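Local coordinates for protein DR2417 (Deinococcus radiodurans, PDB 4XWW) that probably processes and degrades RNA from the 5' end as a metal-dependent exonuclease of the metallo-beta-lactamase superfamily, assembling as a homodimer, at residues 202-207 against 396-401; 264-269 against 290-295; 478-483 against 497-502. One frame throughout, in Å; residues are numbered along the deposited sequence.

Contact 1: 202-207 against 396-401; sequences GVLLLI and PKFFLP
The Phe-398 ring meets Leu-204 at its CD2 atom, 3.8 Å from Leu-204 CD1, the two side chains lying alongside each other and pointing the same way. Over the centre of one face of this ring sits the CG methylene of its own neighbour, Lys-397, and Phe-442 stacks on the ring from another part of the chain. The Phe-399 ring turns an edge to the partner strand: its CD1 comes within 3.3 Å of Leu-206 O, which lies near the ring plane. CD of Pro-401 sits over the centre of one face of the Phe-399 ring, and His-412 makes an edge-to-face contact with it. Phe-399 CG stands anti to the backbone N (chi1 178°), beside the carbonyl carbon, and the ring runs side by side with Leu-206, whose CD2 is 3.9 Å from Phe-399 CE1. Leu-206 also leans its CB on Pro-396 CB, at 3.6 Å, where the compact proline ring fits close to the strand. On the other face, Leu-205 CD1 lies 4.0 Å from Phe-398 CB and also touches Leu-400 CG, so one methyl meets both neighbours.

Between the backbones, Leu-206 is gripped twice: its N donates to Phe-398 O at 3.0 Å, and its O accepts from Leu-400 N at 2.8 Å in a virtually straight bond (179° at the hydrogen). Branched and aromatic residues suit both faces because nearly everything here is buried; Lys-397 instead carries its amine away to Pro-439 and Asp-440. The in-register pairs Leu-205/Phe-398, Leu-206/Phe-399 and Ile-207/Leu-400 make this a parallel strand pair inside a mixed beta-sheet of the metallo-beta-lactamase fold, where strand 398-402 runs directly into the zinc ligand His-403.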
ATOM      1  N   GLY A 202      11.086  10.771  40.960  1.00 28.81           N
ATOM      2  CA  GLY A 202      10.822  11.929  40.127  1.00 25.87           C
ATOM      3  C   GLY A 202      11.328  11.689  38.712  1.00 26.72           C
ATOM      4  O   GLY A 202      12.517  11.470  38.511  1.00 26.72           O
ATOM      5  N   VAL A 203      10.425  11.681  37.734  1.00 27.84           N
ATOM      6  CA  VAL A 203      10.815  11.658  36.326  1.00 23.21           C
ATOM      7  C   VAL A 203      10.589  13.064  35.746  1.00 25.91           C
ATOM      8  O   VAL A 203       9.455  13.542  35.697  1.00 26.79           O
ATOM      9  CB  VAL A 203      10.005  10.608  35.522  1.00 25.22           C
ATOM     10  CG1 VAL A 203      10.294  10.708  34.006  1.00 20.59           C
ATOM     11  CG2 VAL A 203      10.285   9.192  36.045  1.00 22.27           C
ATOM     12  N   LEU A 204      11.664  13.748  35.351  1.00 23.63           N
ATOM     13  CA  LEU A 204      11.520  15.061  34.710  1.00 22.51           C
ATOM     14  C   LEU A 204      10.927  14.960  33.302  1.00 28.19           C
ATOM     15  O   LEU A 204      10.020  15.721  32.923  1.00 24.74           O
ATOM     16  CB  LEU A 204      12.877  15.768  34.648  1.00 24.61           C
ATOM     17  CG  LEU A 204      12.874  17.156  33.994  1.00 31.88           C
ATOM     18  CD1 LEU A 204      12.008  18.120  34.794  1.00 30.47           C
ATOM     19  CD2 LEU A 204      14.287  17.685  33.914  1.00 27.17           C
ATOM     20  N   LEU A 205      11.456  14.029  32.521  1.00 22.16           N
ATOM     21  CA  LEU A 205      11.012  13.853  31.146  1.00 27.46           C
ATOM     22  C   LEU A 205      10.771  12.385  30.850  1.00 22.16           C
ATOM     23  O   LEU A 205      11.630  11.543  31.104  1.00 20.48           O
ATOM     24  CB  LEU A 205      12.044  14.412  30.165  1.00 25.42           C
ATOM     25  CG  LEU A 205      11.785  14.113  28.687  1.00 22.31           C
ATOM     26  CD1 LEU A 205      10.529  14.832  28.226  1.00 22.12           C
ATOM     27  CD2 LEU A 205      12.991  14.549  27.882  1.00 26.40           C
ATOM     28  N   LEU A 206       9.593  12.090  30.309  1.00 19.30           N
ATOM     29  CA  LEU A 206       9.318  10.760  29.777  1.00 17.52           C
ATOM     30  C   LEU A 206       9.377  10.764  28.240  1.00 21.81           C
ATOM     31  O   LEU A 206       8.795  11.644  27.579  1.00 21.77           O
ATOM     32  CB  LEU A 206       7.947  10.269  30.239  1.00 19.57           C
ATOM     33  CG  LEU A 206       7.444   8.990  29.547  1.00 18.57           C
ATOM     34  CD1 LEU A 206       8.266   7.768  30.017  1.00 19.86           C
ATOM     35  CD2 LEU A 206       5.960   8.777  29.830  1.00 20.14           C
ATOM     36  N   ILE A 207      10.106   9.800  27.685  1.00 18.46           N
ATOM     37  CA  ILE A 207      10.099   9.546  26.242  1.00 18.77           C
ATOM     38  C   ILE A 207       9.492   8.162  26.025  1.00 15.78           C
ATOM     39  O   ILE A 207      10.022   7.156  26.520  1.00 18.88           O
ATOM     40  CB  ILE A 207      11.540   9.635  25.654  1.00 21.33           C
ATOM     41  CG1 ILE A 207      12.202  10.976  26.005  1.00 17.48           C
ATOM     42  CG2 ILE A 207      11.534   9.415  24.129  1.00 19.91           C
ATOM     43  CD1 ILE A 207      13.649  11.037  25.551  1.00 23.22           C
ATOM     44  N   PRO A 396       5.318  11.948  34.812  1.00 24.32           N
ATOM     45  CA  PRO A 396       6.409  12.824  34.375  1.00 19.85           C
ATOM     46  C   PRO A 396       6.000  14.292  34.335  1.00 20.55           C
ATOM     47  O   PRO A 396       4.840  14.625  34.076  1.00 21.79           O
ATOM     48  CB  PRO A 396       6.709  12.314  32.965  1.00 22.59           C
ATOM     49  CG  PRO A 396       5.365  11.918  32.468  1.00 22.49           C
ATOM     50  CD  PRO A 396       4.662  11.296  33.661  1.00 22.79           C
ATOM     51  N   LYS A 397       6.954  15.176  34.570  1.00 21.68           N
ATOM     52  CA  LYS A 397       6.668  16.594  34.441  1.00 23.75           C
ATOM     53  C   LYS A 397       6.515  16.946  32.969  1.00 28.32           C
ATOM     54  O   LYS A 397       5.602  17.678  32.596  1.00 30.45           O
ATOM     55  CB  LYS A 397       7.760  17.441  35.086  1.00 29.92           C
ATOM     56  CG  LYS A 397       7.461  18.942  35.072  1.00 30.91           C
ATOM     57  CD  LYS A 397       8.398  19.701  36.040  1.00 28.08           C
ATOM     58  CE  LYS A 397       7.989  21.180  36.158  1.00 31.21           C
ATOM     59  NZ  LYS A 397       8.954  22.002  36.940  1.00 37.00           N
ATOM     60  N   PHE A 398       7.394  16.403  32.130  1.00 24.52           N
ATOM     61  CA  PHE A 398       7.379  16.737  30.708  1.00 25.72           C
ATOM     62  C   PHE A 398       7.321  15.467  29.865  1.00 22.24           C
ATOM     63  O   PHE A 398       7.739  14.406  30.321  1.00 21.47           O
ATOM     64  CB  PHE A 398       8.605  17.577  30.373  1.00 26.53           C
ATOM     65  CG  PHE A 398       8.642  18.898  31.113  1.00 29.09           C
ATOM     66  CD1 PHE A 398       7.581  19.777  31.005  1.00 28.71           C
ATOM     67  CD2 PHE A 398       9.726  19.250  31.911  1.00 25.70           C
ATOM     68  CE1 PHE A 398       7.601  20.996  31.677  1.00 27.94           C
ATOM     69  CE2 PHE A 398       9.754  20.466  32.596  1.00 24.70           C
ATOM     70  CZ  PHE A 398       8.685  21.343  32.474  1.00 28.47           C
ATOM     71  N   PHE A 399       6.784  15.551  28.651  1.00 25.61           N
ATOM     72  CA  PHE A 399       6.536  14.342  27.886  1.00 22.03           C
ATOM     73  C   PHE A 399       6.861  14.537  26.401  1.00 25.94           C
ATOM     74  O   PHE A 399       6.406  15.505  25.776  1.00 21.59           O
ATOM     75  CB  PHE A 399       5.076  13.918  28.110  1.00 24.63           C
ATOM     76  CG  PHE A 399       4.639  12.702  27.334  1.00 21.75           C
ATOM     77  CD1 PHE A 399       5.471  11.605  27.180  1.00 19.42           C
ATOM     78  CD2 PHE A 399       3.363  12.654  26.802  1.00 20.12           C
ATOM     79  CE1 PHE A 399       5.034  10.484  26.466  1.00 20.88           C
ATOM     80  CE2 PHE A 399       2.916  11.548  26.102  1.00 22.00           C
ATOM     81  CZ  PHE A 399       3.753  10.462  25.924  1.00 18.64           C
ATOM     82  N   LEU A 400       7.662  13.610  25.860  1.00 20.93           N
ATOM     83  CA  LEU A 400       8.005  13.561  24.441  1.00 20.19           C
ATOM     84  C   LEU A 400       7.546  12.253  23.822  1.00 20.88           C
ATOM     85  O   LEU A 400       8.273  11.262  23.849  1.00 22.70           O
ATOM     86  CB  LEU A 400       9.515  13.686  24.217  1.00 22.25           C
ATOM     87  CG  LEU A 400      10.210  15.040  24.193  1.00 29.82           C
ATOM     88  CD1 LEU A 400      11.698  14.824  23.917  1.00 28.12           C
ATOM     89  CD2 LEU A 400       9.603  15.926  23.119  1.00 28.93           C
ATOM     90  N   PRO A 401       6.340  12.241  23.246  1.00 18.05           N
ATOM     91  CA  PRO A 401       5.916  11.029  22.535  1.00 16.46           C
ATOM     92  C   PRO A 401       6.811  10.808  21.316  1.00 18.74           C
ATOM     93  O   PRO A 401       7.082  11.745  20.553  1.00 21.22           O
ATOM     94  CB  PRO A 401       4.464  11.333  22.151  1.00 22.93           C
ATOM     95  CG  PRO A 401       4.346  12.842  22.257  1.00 21.22           C
ATOM     96  CD  PRO A 401       5.262  13.233  23.365  1.00 18.16           C
TER

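Contact 2: 264-269 against 290-295; sequences RRVVME and EPFLTS
Arg-265 reaches across to Pro-291 and Glu-290, using two kinds of N-H. NH2 donates to Pro-291 O at 2.9 Å, the oxygen lying almost in the guanidinium plane, while NE gives its hydrogen to water 2. That same water accepts from Val-266 N at 2.9 Å and donates to Pro-291 O, which therefore takes two bonds. Glu-290 OE2 stands over a face of the guanidinium, 3.5 Å from Arg-265 NE; no N-H points at it, so this salt bridge is one of charge alone. The other carboxylate oxygen, OE1, is met by His-260 ND1 and by water 1, which also donates to Arg-264 O. On the opposite face of the guanidinium Leu-293 supplies apolar cover, CD2 lying 3.7 Å from Arg-265 NH2. The arginine chain bends at chi2 (-61°), setting CD, and chi3 (-62°), setting NE; the guanidinium beyond lies between Glu-290 and Leu-293.

Farther along, Leu-293 N donates to Val-266 O at 2.9 Å, almost straight at 175°. Water 3 then takes Met-268 N and gives a hydrogen to Leu-293 O, where the backbones lie too far apart to bond directly. At the end, waters 4 and 5 both donate to Glu-269 OE2; water 4 also bonds Ser-295 OG and water 5 accepts from Ser-295 N. The apolar counterpart is Met-268 with Phe-292: the methionine CG sits over the ring centre, 3.5 Å from the centroid, in a CH-pi contact, with SD oblique to the ring in a Met-aromatic one.

Strand 265-269 lies at the border of the parallel beta-CASP sheet, with strand 306-310 along its inner side. It is joined to the irregular loop by one direct backbone bond, bridging waters and its own Arg-265, so much of the polar pairing depends on bound water.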
ATOM      1  N   ARG A 264       6.230 -32.811  15.587  1.00 30.32           N
ATOM      2  CA  ARG A 264       6.780 -32.277  14.337  1.00 27.89           C
ATOM      3  C   ARG A 264       8.241 -31.829  14.488  1.00 25.28           C
ATOM      4  O   ARG A 264       8.603 -31.202  15.480  1.00 29.59           O
ATOM      5  CB  ARG A 264       5.933 -31.100  13.837  1.00 23.55           C
ATOM      6  CG  ARG A 264       4.509 -31.489  13.506  1.00 24.27           C
ATOM      7  CD  ARG A 264       3.696 -30.281  13.052  1.00 23.52           C
ATOM      8  NE  ARG A 264       2.343 -30.661  12.641  1.00 23.85           N
ATOM      9  CZ  ARG A 264       1.963 -30.884  11.383  1.00 22.60           C
ATOM     10  NH1 ARG A 264       2.832 -30.755  10.386  1.00 22.71           N
ATOM     11  NH2 ARG A 264       0.699 -31.235  11.115  1.00 25.31           N
ATOM     12  N   ARG A 265       9.060 -32.130  13.483  1.00 26.79           N
ATOM     13  CA  ARG A 265      10.440 -31.638  13.448  1.00 25.93           C
ATOM     14  C   ARG A 265      10.473 -30.328  12.682  1.00 24.88           C
ATOM     15  O   ARG A 265       9.605 -30.080  11.845  1.00 27.36           O
ATOM     16  CB  ARG A 265      11.380 -32.652  12.799  1.00 27.47           C
ATOM     17  CG  ARG A 265      11.445 -34.029  13.476  1.00 28.74           C
ATOM     18  CD  ARG A 265      11.940 -33.901  14.909  1.00 28.96           C
ATOM     19  NE  ARG A 265      13.297 -33.357  14.978  1.00 30.77           N
ATOM     20  CZ  ARG A 265      14.401 -34.104  14.936  1.00 30.17           C
ATOM     21  NH1 ARG A 265      14.321 -35.432  14.823  1.00 31.86           N
ATOM     22  NH2 ARG A 265      15.593 -33.526  15.003  1.00 31.08           N
ATOM     23  N   VAL A 266      11.464 -29.489  12.966  1.00 24.58           N
ATOM     24  CA  VAL A 266      11.454 -28.125  12.457  1.00 23.53           C
ATOM     25  C   VAL A 266      12.594 -27.866  11.472  1.00 27.84           C
ATOM     26  O   VAL A 266      13.733 -28.271  11.701  1.00 29.42           O
ATOM     27  CB  VAL A 266      11.528 -27.123  13.624  1.00 23.13           C
ATOM     28  CG1 VAL A 266      11.549 -25.672  13.124  1.00 25.07           C
ATOM     29  CG2 VAL A 266      10.330 -27.332  14.545  1.00 27.99           C
ATOM     30  N   VAL A 267      12.261 -27.202  10.369  1.00 25.72           N
ATOM     31  CA  VAL A 267      13.254 -26.744   9.403  1.00 25.57           C
ATOM     32  C   VAL A 267      13.245 -25.232   9.433  1.00 24.80           C
ATOM     33  O   VAL A 267      12.190 -24.610   9.286  1.00 25.96           O
ATOM     34  CB  VAL A 267      12.957 -27.198   7.950  1.00 26.88           C
ATOM     35  CG1 VAL A 267      14.029 -26.672   6.998  1.00 28.14           C
ATOM     36  CG2 VAL A 267      12.873 -28.706   7.833  1.00 28.47           C
ATOM     37  N   MET A 268      14.414 -24.642   9.629  1.00 24.73           N
ATOM     38  CA  MET A 268      14.543 -23.195   9.558  1.00 25.89           C
ATOM     39  C   MET A 268      14.958 -22.855   8.136  1.00 22.97           C
ATOM     40  O   MET A 268      16.000 -23.308   7.662  1.00 31.44           O
ATOM     41  CB  MET A 268      15.558 -22.683  10.584  1.00 32.33           C
ATOM     42  CG  MET A 268      15.213 -23.031  12.042  1.00 34.82           C
ATOM     43  SD  MET A 268      13.846 -22.081  12.753  1.00 31.82           S
ATOM     44  CE  MET A 268      14.692 -20.551  13.184  1.00 46.73           C
ATOM     45  N   GLU A 269      14.128 -22.081   7.447  1.00 28.19           N
ATOM     46  CA  GLU A 269      14.343 -21.804   6.033  1.00 32.03           C
ATOM     47  C   GLU A 269      14.512 -20.318   5.774  1.00 27.09           C
ATOM     48  O   GLU A 269      13.681 -19.510   6.175  1.00 25.59           O
ATOM     49  CB  GLU A 269      13.180 -22.332   5.193  1.00 36.18           C
ATOM     50  CG  GLU A 269      13.175 -23.822   4.959  1.00 42.44           C
ATOM     51  CD  GLU A 269      14.055 -24.243   3.796  1.00 47.76           C
ATOM     52  OE1 GLU A 269      14.175 -23.487   2.804  1.00 53.52           O
ATOM     53  OE2 GLU A 269      14.617 -25.345   3.877  1.00 43.65           O
ATOM     54  N   GLU A 290      14.635 -30.177  20.011  1.00 34.70           N
ATOM     55  CA  GLU A 290      15.259 -31.155  19.126  1.00 40.29           C
ATOM     56  C   GLU A 290      16.048 -30.395  18.077  1.00 33.45           C
ATOM     57  O   GLU A 290      15.675 -29.274  17.721  1.00 32.11           O
ATOM     58  CB  GLU A 290      14.221 -32.057  18.447  1.00 34.58           C
ATOM     59  CG  GLU A 290      13.419 -32.939  19.386  1.00 38.26           C
ATOM     60  CD  GLU A 290      12.378 -33.769  18.648  1.00 41.16           C
ATOM     61  OE1 GLU A 290      11.202 -33.343  18.582  1.00 36.96           O
ATOM     62  OE2 GLU A 290      12.735 -34.847  18.132  1.00 41.31           O
ATOM     63  N   PRO A 291      17.129 -31.002  17.568  1.00 30.93           N
ATOM     64  CA  PRO A 291      17.913 -30.361  16.506  1.00 31.26           C
ATOM     65  C   PRO A 291      17.079 -29.940  15.292  1.00 33.35           C
ATOM     66  O   PRO A 291      16.169 -30.676  14.882  1.00 30.35           O
ATOM     67  CB  PRO A 291      18.908 -31.446  16.118  1.00 34.77           C
ATOM     68  CG  PRO A 291      19.123 -32.215  17.409  1.00 37.33           C
ATOM     69  CD  PRO A 291      17.798 -32.209  18.108  1.00 30.71           C
ATOM     70  N   PHE A 292      17.374 -28.768  14.730  1.00 31.40           N
ATOM     71  CA  PHE A 292      16.826 -28.404  13.422  1.00 30.06           C
ATOM     72  C   PHE A 292      17.189 -29.450  12.372  1.00 29.78           C
ATOM     73  O   PHE A 292      18.277 -30.038  12.415  1.00 33.12           O
ATOM     74  CB  PHE A 292      17.347 -27.041  12.966  1.00 31.26           C
ATOM     75  CG  PHE A 292      16.945 -25.908  13.854  1.00 35.81           C
ATOM     76  CD1 PHE A 292      15.621 -25.726  14.222  1.00 41.50           C
ATOM     77  CD2 PHE A 292      17.891 -25.023  14.320  1.00 26.23           C
ATOM     78  CE1 PHE A 292      15.259 -24.666  15.052  1.00 40.38           C
ATOM     79  CE2 PHE A 292      17.535 -23.967  15.150  1.00 28.57           C
ATOM     80  CZ  PHE A 292      16.219 -23.791  15.513  1.00 34.24           C
ATOM     81  N   LEU A 293      16.279 -29.679  11.428  1.00 31.18           N
ATOM     82  CA  LEU A 293      16.541 -30.546  10.280  1.00 34.12           C
ATOM     83  C   LEU A 293      16.593 -29.727   8.994  1.00 28.94           C
ATOM     84  O   LEU A 293      16.124 -28.591   8.966  1.00 30.37           O
ATOM     85  CB  LEU A 293      15.464 -31.631  10.155  1.00 31.31           C
ATOM     86  CG  LEU A 293      15.329 -32.718  11.217  1.00 31.36           C
ATOM     87  CD1 LEU A 293      14.262 -33.732  10.807  1.00 32.88           C
ATOM     88  CD2 LEU A 293      16.649 -33.413  11.441  1.00 36.69           C
ATOM     89  N   THR A 294      17.156 -30.305   7.935  1.00 30.26           N
ATOM     90  CA  THR A 294      17.122 -29.674   6.622  1.00 35.42           C
ATOM     91  C   THR A 294      15.890 -30.134   5.866  1.00 32.15           C
ATOM     92  O   THR A 294      15.250 -31.114   6.238  1.00 33.80           O
ATOM     93  CB  THR A 294      18.348 -30.009   5.764  1.00 31.84           C
ATOM     94  OG1 THR A 294      18.370 -31.413   5.504  1.00 33.78           O
ATOM     95  CG2 THR A 294      19.626 -29.600   6.470  1.00 36.88           C
ATOM     96  N   SER A 295      15.584 -29.443   4.779  1.00 33.36           N
ATOM     97  CA  SER A 295      14.425 -29.796   3.973  1.00 35.42           C
ATOM     98  C   SER A 295      14.578 -31.196   3.390  1.00 36.22           C
ATOM     99  O   SER A 295      13.595 -31.913   3.205  1.00 32.71           O
ATOM    100  CB  SER A 295      14.218 -28.780   2.852  1.00 29.21           C
ATOM    101  OG  SER A 295      15.313 -28.792   1.960  1.00 33.83           O
TER
HETATM  102  O   HOH W   1      10.788 -30.868  17.182  1.00 26.34           O
HETATM  103  O   HOH W   2      13.330 -30.489  14.999  1.00 24.84           O
HETATM  104  O   HOH W   3      17.030 -26.133   9.529  1.00 26.39           O
HETATM  105  O   HOH W   4      15.311 -26.149   1.377  1.00 30.34           O
HETATM  106  O   HOH W   5      16.629 -26.702   4.448  1.00 35.23           O

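Contact 3: 478-483 against 497-502; sequences GLLILT and RGFARP
Leu-479 and Arg-497 press closest: Leu-479 CD2 lies 3.3 Å from Arg-497 CB and equally near the carbonyl O of that residue. The leucine CG stands between the backbone N and the carbonyl carbon (chi1 84°), the crowded position, and the rotation about chi2 (151°) leaves the CD2 methyl against Arg-497; the packing is tight here, perhaps strained. Two backbone bonds draw the residues together, Leu-479 N to Arg-497 O at 2.9 Å and Arg-497 N to Leu-479 O at 3.1 Å. Gly-478 adds a CA-H...O contact to Gly-498 O, 3.4 Å from its CA; glycine fits because its positive phi is easily adopted and Gly-498 O stands where a CB would point.

These reciprocal bonds define an antiparallel hydrogen-bonded pair at the open end of a beta-hairpin, strands 479-485 and 491-497, in the small mixed sheet of the RNase J C-terminal domain, with strand 552-556 on the far side of the first.

Contact is looser beyond Gly-498. Leu-480 CD1 hangs 4.1 Å above one face of the Phe-499 ring, offset toward the rim and nearest CE2, while Arg-549 makes a cation-pi contact with that ring. The partly exposed Arg-497 sends its guanidinium away from Leu-479 to form a salt bridge with Asp-470 of the second subunit, and Leu-479 packs on Leu-479 of that subunit.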
ATOM      1  N   GLY A 478       7.338   7.050 -19.074  1.00 43.91           N
ATOM      2  CA  GLY A 478       8.328   6.484 -19.977  1.00 47.24           C
ATOM      3  C   GLY A 478       9.147   7.619 -20.567  1.00 53.38           C
ATOM      4  O   GLY A 478       9.048   8.753 -20.103  1.00 55.36           O
ATOM      5  N   LEU A 479       9.952   7.351 -21.588  1.00 53.03           N
ATOM      6  CA  LEU A 479      10.732   8.443 -22.160  1.00 52.61           C
ATOM      7  C   LEU A 479      10.817   8.453 -23.680  1.00 57.72           C
ATOM      8  O   LEU A 479      10.689   7.425 -24.347  1.00 62.13           O
ATOM      9  CB  LEU A 479      12.155   8.438 -21.600  1.00 58.35           C
ATOM     10  CG  LEU A 479      13.117   7.488 -22.305  1.00 54.86           C
ATOM     11  CD1 LEU A 479      14.518   8.001 -22.212  1.00 50.21           C
ATOM     12  CD2 LEU A 479      13.015   6.150 -21.649  1.00 55.55           C
ATOM     13  N   LEU A 480      11.045   9.654 -24.203  1.00 53.42           N
ATOM     14  CA  LEU A 480      11.328   9.874 -25.613  1.00 60.05           C
ATOM     15  C   LEU A 480      12.582  10.719 -25.748  1.00 59.86           C
ATOM     16  O   LEU A 480      12.609  11.878 -25.331  1.00 54.84           O
ATOM     17  CB  LEU A 480      10.150  10.555 -26.307  1.00 60.95           C
ATOM     18  CG  LEU A 480       9.178   9.574 -26.956  1.00 63.23           C
ATOM     19  CD1 LEU A 480       8.010  10.292 -27.613  1.00 59.26           C
ATOM     20  CD2 LEU A 480       9.949   8.763 -27.970  1.00 62.04           C
ATOM     21  N   ILE A 481      13.632  10.132 -26.310  1.00 57.97           N
ATOM     22  CA  ILE A 481      14.831  10.900 -26.591  1.00 62.84           C
ATOM     23  C   ILE A 481      14.847  11.315 -28.064  1.00 67.87           C
ATOM     24  O   ILE A 481      14.953  10.483 -28.969  1.00 74.25           O
ATOM     25  CB  ILE A 481      16.116  10.118 -26.217  1.00 70.57           C
ATOM     26  CG1 ILE A 481      17.328  10.658 -26.982  1.00 66.58           C
ATOM     27  CG2 ILE A 481      15.936   8.630 -26.418  1.00 71.39           C
ATOM     28  CD1 ILE A 481      18.096  11.703 -26.209  1.00 58.02           C
ATOM     29  N   LEU A 482      14.702  12.617 -28.289  1.00 66.31           N
ATOM     30  CA  LEU A 482      14.698  13.177 -29.630  1.00 69.19           C
ATOM     31  C   LEU A 482      16.022  13.848 -29.922  1.00 74.87           C
ATOM     32  O   LEU A 482      16.377  14.833 -29.285  1.00 74.20           O
ATOM     33  CB  LEU A 482      13.579  14.200 -29.795  1.00 73.72           C
ATOM     34  CG  LEU A 482      12.241  13.964 -29.104  1.00 70.88           C
ATOM     35  CD1 LEU A 482      11.721  15.296 -28.610  1.00 74.10           C
ATOM     36  CD2 LEU A 482      11.261  13.341 -30.072  1.00 67.14           C
ATOM     37  N   THR A 483      16.753  13.329 -30.896  1.00 75.93           N
ATOM     38  CA  THR A 483      17.991  13.976 -31.287  1.00 76.48           C
ATOM     39  C   THR A 483      17.869  14.525 -32.702  1.00 72.26           C
ATOM     40  O   THR A 483      17.483  13.811 -33.624  1.00 72.55           O
ATOM     41  CB  THR A 483      19.188  13.018 -31.182  1.00 75.69           C
ATOM     42  OG1 THR A 483      19.780  12.835 -32.473  1.00 76.72           O
ATOM     43  CG2 THR A 483      18.750  11.670 -30.606  1.00 65.28           C
ATOM     44  N   ARG A 497      11.541   4.444 -24.654  1.00 47.08           N
ATOM     45  CA  ARG A 497      11.592   3.304 -23.743  1.00 50.51           C
ATOM     46  C   ARG A 497      10.471   3.414 -22.713  1.00 46.57           C
ATOM     47  O   ARG A 497      10.261   4.474 -22.129  1.00 49.24           O
ATOM     48  CB  ARG A 497      12.953   3.204 -23.050  1.00 60.12           C
ATOM     49  CG  ARG A 497      13.967   2.398 -23.818  1.00 62.66           C
ATOM     50  CD  ARG A 497      13.487   0.973 -23.950  1.00 68.12           C
ATOM     51  NE  ARG A 497      14.210   0.087 -23.049  1.00 71.28           N
ATOM     52  CZ  ARG A 497      15.043  -0.863 -23.454  1.00 73.26           C
ATOM     53  NH1 ARG A 497      15.246  -1.058 -24.751  1.00 72.33           N
ATOM     54  NH2 ARG A 497      15.666  -1.624 -22.565  1.00 78.13           N
ATOM     55  N   GLY A 498       9.740   2.318 -22.528  1.00 42.55           N
ATOM     56  CA  GLY A 498       8.567   2.293 -21.668  1.00 38.74           C
ATOM     57  C   GLY A 498       7.516   3.336 -22.012  1.00 41.99           C
ATOM     58  O   GLY A 498       6.751   3.759 -21.149  1.00 40.29           O
ATOM     59  N   PHE A 499       7.468   3.759 -23.272  1.00 41.60           N
ATOM     60  CA  PHE A 499       6.483   4.756 -23.682  1.00 44.23           C
ATOM     61  C   PHE A 499       5.229   4.098 -24.249  1.00 47.22           C
ATOM     62  O   PHE A 499       4.128   4.282 -23.729  1.00 52.68           O
ATOM     63  CB  PHE A 499       7.073   5.713 -24.722  1.00 46.88           C
ATOM     64  CG  PHE A 499       6.064   6.660 -25.302  1.00 49.62           C
ATOM     65  CD1 PHE A 499       5.331   7.502 -24.480  1.00 53.05           C
ATOM     66  CD2 PHE A 499       5.839   6.702 -26.669  1.00 53.39           C
ATOM     67  CE1 PHE A 499       4.395   8.369 -25.010  1.00 58.55           C
ATOM     68  CE2 PHE A 499       4.913   7.567 -27.206  1.00 54.60           C
ATOM     69  CZ  PHE A 499       4.187   8.403 -26.378  1.00 56.65           C
ATOM     70  N   ALA A 500       5.415   3.333 -25.319  1.00 43.88           N
ATOM     71  CA  ALA A 500       4.331   2.642 -26.006  1.00 48.03           C
ATOM     72  C   ALA A 500       4.923   1.493 -26.799  1.00 47.56           C
ATOM     73  O   ALA A 500       6.134   1.452 -27.025  1.00 47.54           O
ATOM     74  CB  ALA A 500       3.580   3.592 -26.915  1.00 56.23           C
ATOM     75  N   ARG A 501       4.092   0.547 -27.213  1.00 47.16           N
ATOM     76  CA  ARG A 501       4.607  -0.538 -28.030  1.00 46.23           C
ATOM     77  C   ARG A 501       4.861   0.059 -29.412  1.00 49.87           C
ATOM     78  O   ARG A 501       4.321   1.122 -29.733  1.00 49.49           O
ATOM     79  CB  ARG A 501       3.634  -1.718 -28.069  1.00 51.91           C
ATOM     80  CG  ARG A 501       2.439  -1.507 -28.962  1.00 55.42           C
ATOM     81  CD  ARG A 501       1.409  -2.600 -28.762  1.00 60.39           C
ATOM     82  NE  ARG A 501       0.076  -2.093 -29.061  1.00 68.71           N
ATOM     83  CZ  ARG A 501      -0.906  -2.822 -29.572  1.00 64.62           C
ATOM     84  NH1 ARG A 501      -2.086  -2.264 -29.807  1.00 65.04           N
ATOM     85  NH2 ARG A 501      -0.708  -4.102 -29.847  1.00 67.49           N
ATOM     86  N   PRO A 502       5.703  -0.594 -30.223  1.00 52.60           N
ATOM     87  CA  PRO A 502       6.089   0.017 -31.505  1.00 58.22           C
ATOM     88  C   PRO A 502       4.911   0.437 -32.390  1.00 60.59           C
ATOM     89  O   PRO A 502       3.977  -0.339 -32.599  1.00 54.07           O
ATOM     90  CB  PRO A 502       6.907  -1.086 -32.190  1.00 54.13           C
ATOM     91  CG  PRO A 502       6.605  -2.347 -31.429  1.00 56.05           C
ATOM     92  CD  PRO A 502       6.347  -1.903 -30.026  1.00 52.53           C
TER

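The three contacts are separate, with centres 47 Å (contacts 1 and 2), 57 Å (1 and 3) and 51 Å (2 and 3) apart. Contact 2 is nested in sequence within the loop closed by contact 1, as expected of a beta-CASP insertion; contact 3 follows both. In contact 1 the Ile-207 side chain lies about 12 Å from a bound zinc ion. Contact 2, with its nearest atom about 5 Å from the RNA, approaches the substrate more closely than contact 1, about 13 Å off. Contact 3, about 23 Å from the RNA, instead touches the second subunit, and its Phe-499 side chain is about 8 Å from a manganese ion.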